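Putative branched-chain amino acid transport system substrate-binding protein (Rhodopseudomonas palustris, PDB 3TX6) probably serves as the periplasmic solute-binding component of an ABC transporter, and binds aromatic acids such as 3-(4-hydroxyphenyl)pyruvic acid. Local coordinates at residues T13-G18 with S76-P81; V138-Y143 with A193-A198; Y143-G148 with F172-T177. All coordinates share one frame; numbering follows the deposited sequence. Where two conformers were deposited one is given.

Contact 1 (T13-G18 with S76-P81); sequences TVTTTG and SSVTPP. With ENO (3-(4-hydroxy-phenyl)pyruvic acid), chain D.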
ATOM      1  N   THR A  13      12.352   1.011   6.958  1.00 12.95           N
ATOM      2  CA  THR A  13      12.789   2.000   5.990  1.00 12.32           C
ATOM      3  C   THR A  13      11.597   2.483   5.202  1.00 12.05           C
ATOM      4  O   THR A  13      10.867   1.682   4.624  1.00 12.84           O
ATOM      5  CB  THR A  13      13.944   1.474   5.053  1.00 13.33           C
ATOM      6  OG1 THR A  13      14.451   2.571   4.240  1.00 14.56           O
ATOM      7  CG2 THR A  13      13.583   0.248   4.235  1.00 15.69           C
ATOM      8  N   VAL A  14      11.368   3.801   5.240  1.00 13.14           N
ATOM      9  CA  VAL A  14      10.291   4.401   4.523  1.00 12.22           C
ATOM     10  C   VAL A  14      10.751   5.693   3.854  1.00 12.59           C
ATOM     11  O   VAL A  14      11.874   6.143   4.040  1.00 14.92           O
ATOM     12  CB  VAL A  14       9.074   4.655   5.453  1.00 13.10           C
ATOM     13  CG1 VAL A  14       8.362   3.356   5.824  1.00 16.27           C
ATOM     14  CG2 VAL A  14       9.490   5.487   6.662  1.00 14.07           C
ATOM     15  N   THR A  15       9.876   6.246   3.035  1.00 12.01           N
ATOM     16  CA  THR A  15      10.227   7.385   2.189  1.00 13.67           C
ATOM     17  C   THR A  15       9.623   8.666   2.764  1.00 14.46           C
ATOM     18  O   THR A  15       8.425   8.968   2.585  1.00 15.63           O
ATOM     19  CB  THR A  15       9.708   7.163   0.764  1.00 16.43           C
ATOM     20  OG1 THR A  15      10.159   5.874   0.285  1.00 15.78           O
ATOM     21  CG2 THR A  15      10.168   8.344  -0.155  1.00 17.15           C
ATOM     22  N   THR A  16      10.472   9.421   3.442  1.00 15.40           N
ATOM     23  CA  THR A  16      10.037  10.637   4.109  1.00 17.55           C
ATOM     24  C   THR A  16      10.621  11.905   3.465  1.00 17.66           C
ATOM     25  O   THR A  16      10.350  13.006   3.936  1.00 20.53           O
ATOM     26  CB  THR A  16      10.318  10.605   5.606  1.00 18.17           C
ATOM     27  OG1 THR A  16      11.727  10.485   5.839  1.00 20.64           O
ATOM     28  CG2 THR A  16       9.570   9.501   6.272  1.00 21.54           C
ATOM     29  N   THR A  17      11.399  11.732   2.400  1.00 19.37           N
ATOM     30  CA  THR A  17      11.871  12.825   1.537  1.00 20.38           C
ATOM     31  C   THR A  17      11.712  12.429   0.069  1.00 20.37           C
ATOM     32  O   THR A  17      11.582  11.235  -0.231  1.00 23.32           O
ATOM     33  CB  THR A  17      13.368  13.152   1.767  1.00 22.71           C
ATOM     34  OG1 THR A  17      14.176  11.997   1.463  1.00 22.33           O
ATOM     35  CG2 THR A  17      13.613  13.614   3.174  1.00 23.35           C
ATOM     36  N   GLY A  18      11.693  13.407  -0.833  1.00 27.05           N
ATOM     37  CA  GLY A  18      11.496  13.153  -2.248  1.00 24.31           C
ATOM     38  C   GLY A  18      10.019  13.086  -2.604  1.00 23.44           C
ATOM     39  O   GLY A  18       9.152  13.312  -1.745  1.00 24.07           O
ATOM     40  N   SER A  76       9.389  -0.712   1.790  1.00 12.58           N
ATOM     41  CA  SER A  76       9.499   0.728   1.908  1.00 13.18           C
ATOM     42  C   SER A  76       8.113   1.288   1.505  1.00 12.89           C
ATOM     43  O   SER A  76       7.128   0.597   1.596  1.00 14.21           O
ATOM     44  CB  SER A  76      10.667   1.225   1.007  1.00 14.01           C
ATOM     45  OG  SER A  76      10.789   2.646   0.989  1.00 14.49           O
ATOM     46  N   SER A  77       8.077   2.552   1.058  1.00 12.52           N
ATOM     47  CA  SER A  77       6.819   3.252   0.797  1.00 14.09           C
ATOM     48  C   SER A  77       6.299   3.084  -0.643  1.00 12.98           C
ATOM     49  O   SER A  77       5.129   3.313  -0.932  1.00 14.26           O
ATOM     50  CB  SER A  77       6.985   4.753   1.092  1.00 14.57           C
ATOM     51  OG  SER A  77       7.345   4.961   2.462  1.00 14.08           O
ATOM     52  N   VAL A  78       7.219   2.806  -1.552  1.00 13.42           N
ATOM     53  CA  VAL A  78       6.927   2.686  -2.979  1.00 14.81           C
ATOM     54  C   VAL A  78       7.645   1.432  -3.483  1.00 13.37           C
ATOM     55  O   VAL A  78       8.507   0.881  -2.783  1.00 13.25           O
ATOM     56  CB  VAL A  78       7.247   3.964  -3.783  1.00 15.32           C
ATOM     57  CG1 VAL A  78       6.238   5.068  -3.464  1.00 16.24           C
ATOM     58  CG2 VAL A  78       8.702   4.409  -3.547  1.00 15.95           C
ATOM     59  N   THR A  79       7.223   0.955  -4.657  1.00 14.60           N
ATOM     60  CA  THR A  79       7.649  -0.373  -5.112  1.00 14.63           C
ATOM     61  C   THR A  79       9.149  -0.551  -5.328  1.00 14.33           C
ATOM     62  O   THR A  79       9.688  -1.545  -4.842  1.00 14.75           O
ATOM     63  CB  THR A  79       6.823  -0.849  -6.331  1.00 15.61           C
ATOM     64  OG1 THR A  79       5.443  -0.894  -5.938  1.00 17.38           O
ATOM     65  CG2 THR A  79       7.289  -2.211  -6.823  1.00 17.13           C
ATOM     66  N   PRO A  80       9.838   0.383  -6.002  1.00 14.99           N
ATOM     67  CA  PRO A  80      11.259   0.099  -6.291  1.00 15.82           C
ATOM     68  C   PRO A  80      12.130  -0.143  -5.029  1.00 15.69           C
ATOM     69  O   PRO A  80      12.851  -1.135  -4.971  1.00 16.39           O
ATOM     70  CB  PRO A  80      11.700   1.320  -7.137  1.00 20.78           C
ATOM     71  CG  PRO A  80      10.420   1.698  -7.838  1.00 19.70           C
ATOM     72  CD  PRO A  80       9.384   1.557  -6.742  1.00 17.22           C
ATOM     73  N   PRO A  81      12.040   0.716  -4.017  1.00 14.57           N
ATOM     74  CA  PRO A  81      12.848   0.409  -2.816  1.00 14.40           C
ATOM     75  C   PRO A  81      12.335  -0.845  -2.048  1.00 13.57           C
ATOM     76  O   PRO A  81      13.085  -1.472  -1.291  1.00 14.72           O
ATOM     77  CB  PRO A  81      12.713   1.675  -1.983  1.00 15.12           C
ATOM     78  CG  PRO A  81      11.461   2.321  -2.446  1.00 15.53           C
ATOM     79  CD  PRO A  81      11.387   2.013  -3.923  1.00 15.97           C
TER
HETATM   80  O4  ENO D 386       3.785   1.024  -4.459  1.00 19.20           O
HETATM   81  C9  ENO D 386       1.846   2.190  -1.906  1.00 16.67           C
HETATM   82  C8  ENO D 386       0.943   1.638  -1.021  1.00 17.51           C
HETATM   83  C7  ENO D 386      -0.328   1.223  -1.448  1.00 17.59           C
HETATM   84  C6  ENO D 386      -0.620   1.290  -2.797  1.00 16.77           C
HETATM   85  C5  ENO D 386       0.273   1.860  -3.699  1.00 18.95           C
HETATM   86  C4  ENO D 386       1.533   2.307  -3.264  1.00 16.72           C
HETATM   87  O3  ENO D 386      -1.188   0.653  -0.519  1.00 25.70           O
HETATM   88  C3  ENO D 386       2.482   2.986  -4.211  1.00 20.31           C
HETATM   89  C2  ENO D 386       3.563   2.188  -4.833  1.00 19.53           C
HETATM   90  C1  ENO D 386       4.422   2.865  -5.795  1.00 19.53           C
HETATM   91  O2  ENO D 386       5.370   2.216  -6.283  1.00 18.36           O
HETATM   92  O1  ENO D 386       4.206   4.069  -6.127  1.00 20.01           O
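S77 holds OG anti to its own carbonyl carbon (chi1 -60°), which sets the hydroxyl before the backbone N of T15. T15 N donates to S77 OG over 2.9 Å, with 164° at the hydrogen. T15 turns the same way, OG1 anti to its carbonyl carbon, and its OG1 lies 3.5 Å from S77 CB. V14 adds its CB, 3.5 Å from S77 OG. That hydroxyl is also hydrogen-bonded to E27, so it has partners in two parts of the fold.

S76 follows a cis peptide bond. Its CA comes 3.2 Å from T13 O in a CA-H...O contact, and this buried carbonyl has no hydrogen-bond partner in the model. D50 gathers the hydroxyls of T13, T15 and S76, which is likely to stabilise its negative charge.

The turn leads to the ligand, 3-(4-hydroxyphenyl)pyruvic acid. V78 is the N-cap residue, and T79 N donates to the ligand carboxylate oxygen O2 at 2.8 Å. The start of the helix would also favour a negative group here.

In the fold, strand 8-14 runs between strands 41-49 and 72-75 of the first sheet. Helix 21-29 packs on V14, S77 and V78, and helix 54-67 packs on T13 and P81. Helix 146-161 reaches T79 from the other lobe.

Contact 2 (V138-Y143 with A193-A198); sequences VGYIGY and AILVGA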
ATOM      1  N   VAL A 138     -11.246   1.715 -22.562  1.00 21.38           N
ATOM      2  CA  VAL A 138     -10.467   2.194 -21.428  1.00 19.84           C
ATOM      3  C   VAL A 138      -9.064   2.587 -21.925  1.00 20.41           C
ATOM      4  O   VAL A 138      -8.486   1.957 -22.819  1.00 24.65           O
ATOM      5  CB  VAL A 138     -10.369   1.147 -20.289  1.00 21.98           C
ATOM      6  CG1 VAL A 138      -9.562  -0.059 -20.760  1.00 27.74           C
ATOM      7  CG2 VAL A 138      -9.736   1.768 -19.018  1.00 26.90           C
ATOM      8  N   GLY A 139      -8.565   3.693 -21.411  1.00 21.06           N
ATOM      9  CA  GLY A 139      -7.164   4.041 -21.652  1.00 21.27           C
ATOM     10  C   GLY A 139      -6.401   3.956 -20.323  1.00 20.52           C
ATOM     11  O   GLY A 139      -6.991   3.998 -19.257  1.00 22.79           O
ATOM     12  N   TYR A 140      -5.102   3.787 -20.425  1.00 23.29           N
ATOM     13  CA  TYR A 140      -4.181   3.701 -19.258  1.00 22.50           C
ATOM     14  C   TYR A 140      -3.073   4.707 -19.366  1.00 24.21           C
ATOM     15  O   TYR A 140      -2.488   4.888 -20.445  1.00 25.32           O
ATOM     16  CB  TYR A 140      -3.523   2.340 -19.245  1.00 23.20           C
ATOM     17  CG  TYR A 140      -2.602   2.109 -18.047  1.00 19.02           C
ATOM     18  CD1 TYR A 140      -3.123   1.954 -16.770  1.00 17.75           C
ATOM     19  CD2 TYR A 140      -1.205   2.014 -18.199  1.00 20.23           C
ATOM     20  CE1 TYR A 140      -2.281   1.720 -15.673  1.00 19.22           C
ATOM     21  CE2 TYR A 140      -0.368   1.840 -17.106  1.00 22.21           C
ATOM     22  CZ  TYR A 140      -0.915   1.647 -15.848  1.00 18.34           C
ATOM     23  OH  TYR A 140      -0.139   1.438 -14.738  1.00 21.18           O
ATOM     24  N   ILE A 141      -2.798   5.335 -18.220  1.00 25.08           N
ATOM     25  CA  ILE A 141      -1.648   6.192 -18.005  1.00 22.83           C
ATOM     26  C   ILE A 141      -1.074   5.804 -16.654  1.00 19.61           C
ATOM     27  O   ILE A 141      -1.753   5.909 -15.632  1.00 23.34           O
ATOM     28  CB  ILE A 141      -1.958   7.723 -18.104  1.00 18.61           C
ATOM     29  CG1 ILE A 141      -0.634   8.463 -18.038  1.00 24.98           C
ATOM     30  CG2 ILE A 141      -3.017   8.206 -17.104  1.00 23.49           C
ATOM     31  CD1 ILE A 141      -0.649   9.937 -18.417  1.00 29.92           C
ATOM     32  N   GLY A 142       0.167   5.368 -16.665  1.00 20.35           N
ATOM     33  CA  GLY A 142       0.827   4.940 -15.427  1.00 21.56           C
ATOM     34  C   GLY A 142       2.344   4.952 -15.513  1.00 22.53           C
ATOM     35  O   GLY A 142       2.939   5.239 -16.552  1.00 26.30           O
ATOM     36  N   TYR A 143       2.994   4.662 -14.395  1.00 21.18           N
ATOM     37  CA  TYR A 143       4.463   4.696 -14.376  1.00 20.49           C
ATOM     38  C   TYR A 143       5.086   3.719 -15.326  1.00 24.00           C
ATOM     39  O   TYR A 143       4.581   2.601 -15.540  1.00 25.11           O
ATOM     40  CB  TYR A 143       5.065   4.384 -13.001  1.00 23.66           C
ATOM     41  CG  TYR A 143       4.660   5.282 -11.860  1.00 22.73           C
ATOM     42  CD1 TYR A 143       4.617   6.660 -11.993  1.00 27.09           C
ATOM     43  CD2 TYR A 143       4.448   4.750 -10.602  1.00 21.02           C
ATOM     44  CE1 TYR A 143       4.283   7.461 -10.921  1.00 24.00           C
ATOM     45  CE2 TYR A 143       4.108   5.538  -9.533  1.00 23.45           C
ATOM     46  CZ  TYR A 143       4.060   6.911  -9.683  1.00 23.70           C
ATOM     47  OH  TYR A 143       3.723   7.698  -8.617  1.00 22.45           O
ATOM     48  N   ALA A 193     -13.382   5.492 -20.198  1.00 25.63           N
ATOM     49  CA  ALA A 193     -12.786   5.649 -18.862  1.00 22.77           C
ATOM     50  C   ALA A 193     -11.256   5.647 -19.009  1.00 21.77           C
ATOM     51  O   ALA A 193     -10.704   5.140 -19.988  1.00 22.70           O
ATOM     52  CB  ALA A 193     -13.258   4.564 -17.896  1.00 23.95           C
ATOM     53  N   ILE A 194     -10.545   6.275 -18.072  1.00 23.34           N
ATOM     54  CA  ILE A 194      -9.089   6.140 -18.040  1.00 24.85           C
ATOM     55  C   ILE A 194      -8.680   5.694 -16.642  1.00 25.75           C
ATOM     56  O   ILE A 194      -9.234   6.167 -15.659  1.00 22.60           O
ATOM     57  CB  ILE A 194      -8.374   7.448 -18.391  1.00 25.74           C
ATOM     58  CG1 ILE A 194      -8.567   7.769 -19.875  1.00 23.27           C
ATOM     59  CG2 ILE A 194      -6.866   7.377 -18.100  1.00 26.06           C
ATOM     60  CD1 ILE A 194      -8.255   9.193 -20.252  1.00 25.93           C
ATOM     61  N   LEU A 195      -7.742   4.751 -16.591  1.00 22.33           N
ATOM     62  CA  LEU A 195      -7.161   4.240 -15.346  1.00 19.10           C
ATOM     63  C   LEU A 195      -5.806   4.892 -15.205  1.00 21.11           C
ATOM     64  O   LEU A 195      -4.956   4.819 -16.114  1.00 20.21           O
ATOM     65  CB  LEU A 195      -6.981   2.705 -15.321  1.00 19.03           C
ATOM     66  CG  LEU A 195      -6.208   2.145 -14.108  1.00 18.29           C
ATOM     67  CD1 LEU A 195      -7.034   2.391 -12.843  1.00 22.89           C
ATOM     68  CD2 LEU A 195      -5.966   0.634 -14.368  1.00 20.01           C
ATOM     69  N   VAL A 196      -5.597   5.501 -14.046  1.00 23.10           N
ATOM     70  CA  VAL A 196      -4.301   6.128 -13.757  1.00 20.43           C
ATOM     71  C   VAL A 196      -3.541   5.192 -12.819  1.00 19.51           C
ATOM     72  O   VAL A 196      -4.050   4.898 -11.753  1.00 21.55           O
ATOM     73  CB  VAL A 196      -4.483   7.508 -13.098  1.00 21.74           C
ATOM     74  CG1 VAL A 196      -3.147   8.091 -12.726  1.00 24.30           C
ATOM     75  CG2 VAL A 196      -5.275   8.459 -14.002  1.00 24.24           C
ATOM     76  N   GLY A 197      -2.347   4.721 -13.235  1.00 19.42           N
ATOM     77  CA  GLY A 197      -1.458   3.804 -12.443  1.00 23.72           C
ATOM     78  C   GLY A 197      -0.256   4.546 -11.847  1.00 21.40           C
ATOM     79  O   GLY A 197       0.867   4.529 -12.361  1.00 21.68           O
ATOM     80  N   ALA A 198      -0.510   5.244 -10.752  1.00 19.41           N
ATOM     81  CA  ALA A 198       0.503   6.076 -10.173  1.00 19.97           C
ATOM     82  C   ALA A 198       0.183   6.187  -8.670  1.00 19.18           C
ATOM     83  O   ALA A 198      -0.653   5.447  -8.151  1.00 19.43           O
ATOM     84  CB  ALA A 198       0.529   7.424 -10.885  1.00 19.70           C
TER
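Y140 and L195 point to the same face of a parallel strand pair and cross obliquely, with Y140 CD1 3.9 Å from L195 CD2. The ring runs on along the neighbouring strand until Y140 OH lies 3.6 Å from G197 CA. This hydroxyl makes a weak hydrogen bond with G148 O. G142 and G197 leave room for it, since a CB on either would collide with it. On the opposite face I141 and V196 run alongside each other in the same direction, their CG2 atoms 3.8 Å apart.

Five backbone hydrogen bonds join the strands. G139 and I141 each donate and accept, and Y143 N closes the row on G197 O at 2.9 Å. Y143 has CG anti to its carbonyl carbon (chi1 -59°), and one ring face meets A198. A198 CA makes a CH-pi contact 3.9 Å from the Y143 ring centroid. An alanine in place of Y143 would probably open a gap over A198 and leave S199, a ligand-binding residue, without its hydroxyl partner.

The pair lies inside the second sheet of this periplasmic binding protein fold, between strands 165-172 and 218-221. Helix 146-161 packs on V138, Y140 and L195, and helix 200-213 on I141, I194 and V196.

Contact 3 (Y143-G148 with F172-T177); sequences YSDSYG and FARPDT. With ENO (3-(4-hydroxy-phenyl)pyruvic acid), chain D.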
ATOM      1  N   TYR A 143       2.994   4.662 -14.395  1.00 21.18           N
ATOM      2  CA  TYR A 143       4.463   4.696 -14.376  1.00 20.49           C
ATOM      3  C   TYR A 143       5.086   3.719 -15.326  1.00 24.00           C
ATOM      4  O   TYR A 143       4.581   2.601 -15.540  1.00 25.11           O
ATOM      5  CB  TYR A 143       5.065   4.384 -13.001  1.00 23.66           C
ATOM      6  CG  TYR A 143       4.660   5.282 -11.860  1.00 22.73           C
ATOM      7  CD1 TYR A 143       4.617   6.660 -11.993  1.00 27.09           C
ATOM      8  CD2 TYR A 143       4.448   4.750 -10.602  1.00 21.02           C
ATOM      9  CE1 TYR A 143       4.283   7.461 -10.921  1.00 24.00           C
ATOM     10  CE2 TYR A 143       4.108   5.538  -9.533  1.00 23.45           C
ATOM     11  CZ  TYR A 143       4.060   6.911  -9.683  1.00 23.70           C
ATOM     12  OH  TYR A 143       3.723   7.698  -8.617  1.00 22.45           O
ATOM     13  N   SER A 144       6.253   4.122 -15.823  1.00 24.31           N
ATOM     14  CA  SER A 144       7.141   3.272 -16.628  1.00 25.27           C
ATOM     15  C   SER A 144       8.075   2.459 -15.709  1.00 28.32           C
ATOM     16  O   SER A 144       9.293   2.496 -15.830  1.00 32.61           O
ATOM     17  CB  SER A 144       7.937   4.130 -17.621  1.00 29.31           C
ATOM     18  OG  SER A 144       8.616   5.178 -16.962  1.00 35.87           O
ATOM     19  N   ASP A 145       7.504   1.758 -14.743  1.00 22.04           N
ATOM     20  CA  ASP A 145       8.303   0.861 -13.865  1.00 22.14           C
ATOM     21  C   ASP A 145       7.403  -0.282 -13.344  1.00 19.99           C
ATOM     22  O   ASP A 145       6.277  -0.407 -13.791  1.00 24.19           O
ATOM     23  CB  ASP A 145       9.008   1.663 -12.763  1.00 23.14           C
ATOM     24  CG  ASP A 145       8.070   2.201 -11.675  1.00 24.04           C
ATOM     25  OD1 ASP A 145       6.904   1.830 -11.605  1.00 28.24           O
ATOM     26  OD2 ASP A 145       8.511   3.077 -10.917  1.00 36.43           O
ATOM     27  N   SER A 146       7.905  -1.078 -12.406  0.50 22.77           N
ATOM     28  CA  SER A 146       7.221  -2.300 -11.966  0.50 25.32           C
ATOM     29  C   SER A 146       5.802  -2.029 -11.465  0.50 23.40           C
ATOM     30  O   SER A 146       4.885  -2.788 -11.774  0.50 24.46           O
ATOM     31  CB  SER A 146       8.046  -3.042 -10.909  0.50 28.09           C
ATOM     32  OG  SER A 146       8.362  -2.203  -9.811  0.50 33.26           O
ATOM     33  N   TYR A 147       5.608  -0.942 -10.717  1.00 21.39           N
ATOM     34  CA  TYR A 147       4.272  -0.607 -10.212  1.00 18.65           C
ATOM     35  C   TYR A 147       3.319  -0.322 -11.376  1.00 20.07           C
ATOM     36  O   TYR A 147       2.189  -0.836 -11.408  1.00 18.19           O
ATOM     37  CB  TYR A 147       4.319   0.608  -9.268  1.00 18.93           C
ATOM     38  CG  TYR A 147       2.958   0.984  -8.670  1.00 17.56           C
ATOM     39  CD1 TYR A 147       2.381   0.239  -7.629  1.00 18.23           C
ATOM     40  CD2 TYR A 147       2.225   2.062  -9.182  1.00 17.30           C
ATOM     41  CE1 TYR A 147       1.143   0.580  -7.110  1.00 18.04           C
ATOM     42  CE2 TYR A 147       0.983   2.412  -8.645  1.00 17.97           C
ATOM     43  CZ  TYR A 147       0.426   1.650  -7.635  1.00 16.03           C
ATOM     44  OH  TYR A 147      -0.791   1.954  -7.068  1.00 17.57           O
ATOM     45  N   GLY A 148       3.741   0.526 -12.309  1.00 19.11           N
ATOM     46  CA  GLY A 148       2.906   0.776 -13.500  1.00 18.19           C
ATOM     47  C   GLY A 148       2.659  -0.450 -14.373  1.00 20.84           C
ATOM     48  O   GLY A 148       1.590  -0.586 -14.939  1.00 20.89           O
ATOM     49  N   PHE A 172       4.562   7.369 -17.967  1.00 28.17           N
ATOM     50  CA  PHE A 172       5.413   8.517 -17.574  1.00 26.16           C
ATOM     51  C   PHE A 172       6.306   8.043 -16.447  1.00 29.08           C
ATOM     52  O   PHE A 172       5.982   7.008 -15.828  1.00 30.06           O
ATOM     53  CB  PHE A 172       4.598   9.745 -17.180  1.00 28.36           C
ATOM     54  CG  PHE A 172       3.723   9.600 -15.962  1.00 28.16           C
ATOM     55  CD1 PHE A 172       2.539   8.883 -15.999  1.00 26.99           C
ATOM     56  CD2 PHE A 172       4.051  10.263 -14.777  1.00 25.70           C
ATOM     57  CE1 PHE A 172       1.700   8.835 -14.893  1.00 25.15           C
ATOM     58  CE2 PHE A 172       3.215  10.206 -13.670  1.00 30.50           C
ATOM     59  CZ  PHE A 172       2.026   9.511 -13.726  1.00 25.37           C
ATOM     60  N   ALA A 173       7.421   8.755 -16.239  1.00 33.24           N
ATOM     61  CA  ALA A 173       8.335   8.503 -15.125  1.00 32.92           C
ATOM     62  C   ALA A 173       7.949   9.283 -13.868  1.00 33.63           C
ATOM     63  O   ALA A 173       7.367  10.388 -13.953  1.00 33.81           O
ATOM     64  CB  ALA A 173       9.759   8.803 -15.527  1.00 37.63           C
ATOM     65  N   ARG A 174       8.217   8.661 -12.699  1.00 31.90           N
ATOM     66  CA  ARG A 174       7.873   9.254 -11.400  1.00 31.24           C
ATOM     67  C   ARG A 174       8.230  10.738 -11.283  1.00 32.97           C
ATOM     68  O   ARG A 174       7.430  11.526 -10.772  1.00 47.72           O
ATOM     69  CB  ARG A 174       8.524   8.480 -10.235  1.00 31.03           C
ATOM     70  CG  ARG A 174       7.922   7.107 -10.035  1.00 28.40           C
ATOM     71  CD  ARG A 174       8.669   6.271  -8.995  1.00 25.44           C
ATOM     72  NE  ARG A 174       8.100   4.929  -9.037  1.00 23.13           N
ATOM     73  CZ  ARG A 174       7.149   4.475  -8.226  1.00 21.59           C
ATOM     74  NH1 ARG A 174       6.678   3.272  -8.429  1.00 21.57           N
ATOM     75  NH2 ARG A 174       6.666   5.213  -7.218  1.00 19.53           N
ATOM     76  N   PRO A 175       9.441  11.112 -11.712  1.00 36.38           N
ATOM     77  CA  PRO A 175       9.862  12.511 -11.566  1.00 40.66           C
ATOM     78  C   PRO A 175       9.243  13.548 -12.529  1.00 41.69           C
ATOM     79  O   PRO A 175       9.553  14.727 -12.423  1.00 53.04           O
ATOM     80  CB  PRO A 175      11.370  12.447 -11.801  1.00 38.83           C
ATOM     81  CG  PRO A 175      11.756  11.030 -11.735  1.00 35.28           C
ATOM     82  CD  PRO A 175      10.559  10.256 -12.162  1.00 30.79           C
ATOM     83  N   ASP A 176       8.398  13.126 -13.459  1.00 34.58           N
ATOM     84  CA  ASP A 176       7.859  14.063 -14.456  1.00 30.47           C
ATOM     85  C   ASP A 176       6.863  15.035 -13.862  1.00 33.00           C
ATOM     86  O   ASP A 176       5.984  14.667 -13.076  1.00 40.12           O
ATOM     87  CB  ASP A 176       7.172  13.255 -15.594  1.00 30.28           C
ATOM     88  CG  ASP A 176       8.156  12.368 -16.390  1.00 28.61           C
ATOM     89  OD1 ASP A 176       9.367  12.436 -16.127  1.00 36.69           O
ATOM     90  OD2 ASP A 176       7.718  11.586 -17.277  1.00 41.62           O
ATOM     91  N   THR A 177       6.971  16.298 -14.264  1.00 36.67           N
ATOM     92  CA  THR A 177       5.970  17.289 -13.843  1.00 38.78           C
ATOM     93  C   THR A 177       4.978  17.666 -14.948  1.00 32.91           C
ATOM     94  O   THR A 177       4.094  18.496 -14.717  1.00 38.66           O
ATOM     95  CB  THR A 177       6.674  18.528 -13.371  1.00 35.26           C
ATOM     96  OG1 THR A 177       7.591  18.878 -14.408  1.00 33.34           O
ATOM     97  CG2 THR A 177       7.439  18.223 -12.053  1.00 40.59           C
TER
HETATM   98  O4  ENO D 386       3.785   1.024  -4.459  1.00 19.20           O
HETATM   99  C9  ENO D 386       1.846   2.190  -1.906  1.00 16.67           C
HETATM  100  C8  ENO D 386       0.943   1.638  -1.021  1.00 17.51           C
HETATM  101  C7  ENO D 386      -0.328   1.223  -1.448  1.00 17.59           C
HETATM  102  C6  ENO D 386      -0.620   1.290  -2.797  1.00 16.77           C
HETATM  103  C5  ENO D 386       0.273   1.860  -3.699  1.00 18.95           C
HETATM  104  C4  ENO D 386       1.533   2.307  -3.264  1.00 16.72           C
HETATM  105  O3  ENO D 386      -1.188   0.653  -0.519  1.00 25.70           O
HETATM  106  C3  ENO D 386       2.482   2.986  -4.211  1.00 20.31           C
HETATM  107  C2  ENO D 386       3.563   2.188  -4.833  1.00 19.53           C
HETATM  108  C1  ENO D 386       4.422   2.865  -5.795  1.00 19.53           C
HETATM  109  O2  ENO D 386       5.370   2.216  -6.283  1.00 18.36           O
HETATM  110  O1  ENO D 386       4.206   4.069  -6.127  1.00 20.01           O
HETATM  111  O   HOH W   1       9.435   5.732 -12.976  1.00 37.70           O
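Y143 and F172 form a parallel bridge where their strands end, and S144 N donates to F172 O at 2.9 Å, after which the strands part, one into an inverse gamma turn at S144 and the helix N-capped by D145, the other into a type I beta turn from A173 to D176. Together these loops line part of the ligand pocket in the second lobe of the type I periplasmic binding protein fold.

R174 carries the contact. Its chain is extended from CG to NE and crosses the Y143 ring at about a right angle. R174 CG sits over the ring centre, a CH-pi contact of 3.8 Å to the Y143 centroid. The guanidinium then lies with one face over the CE2 side of the ring, the planes 38° apart. The Y143 ring in turn directs its edge toward the face of F172.

D145 and R174 form a salt bridge. R174 NE meets the syn lone pair of D145 OD2 at 2.7 Å, in the guanidinium plane. D145 is thus a second-shell residue that probably limits the rotation of the R174 guanidinium. R174 NH1 donates a hydrogen bond to ligand O2 at 2.7 Å, and R174 NH2 one to ligand O1 at 2.9 Å. Y147 lays a ring face against ligand C2, and its hydroxyl bonds T222. A water accepts from R174 N at 3.2 Å and donates weakly to D145 OD2.

How the contacts relate
The three contacts follow the two-lobed plan of the protein. Contact 1 comes first in the chain and belongs to the lobe with strand 8-14. Contact 2 lies within the sheet of the other lobe, and contact 3 at the ends of two of its strands. Contact 3 is nested inside the chain loop closed by contact 2. The two share Y143, and their centres are 11 Å apart. Strand 137-143 leads straight into helix 146-161, which begins in contact 3. Contacts 1 and 3 have centres 14 Å apart but touch across the cleft, where T79 meets S146 and P80 meets R174. Both hold the ligand carboxylate. The ligand is therefore gripped from both lobes, consistent with a closed, substrate-bound state.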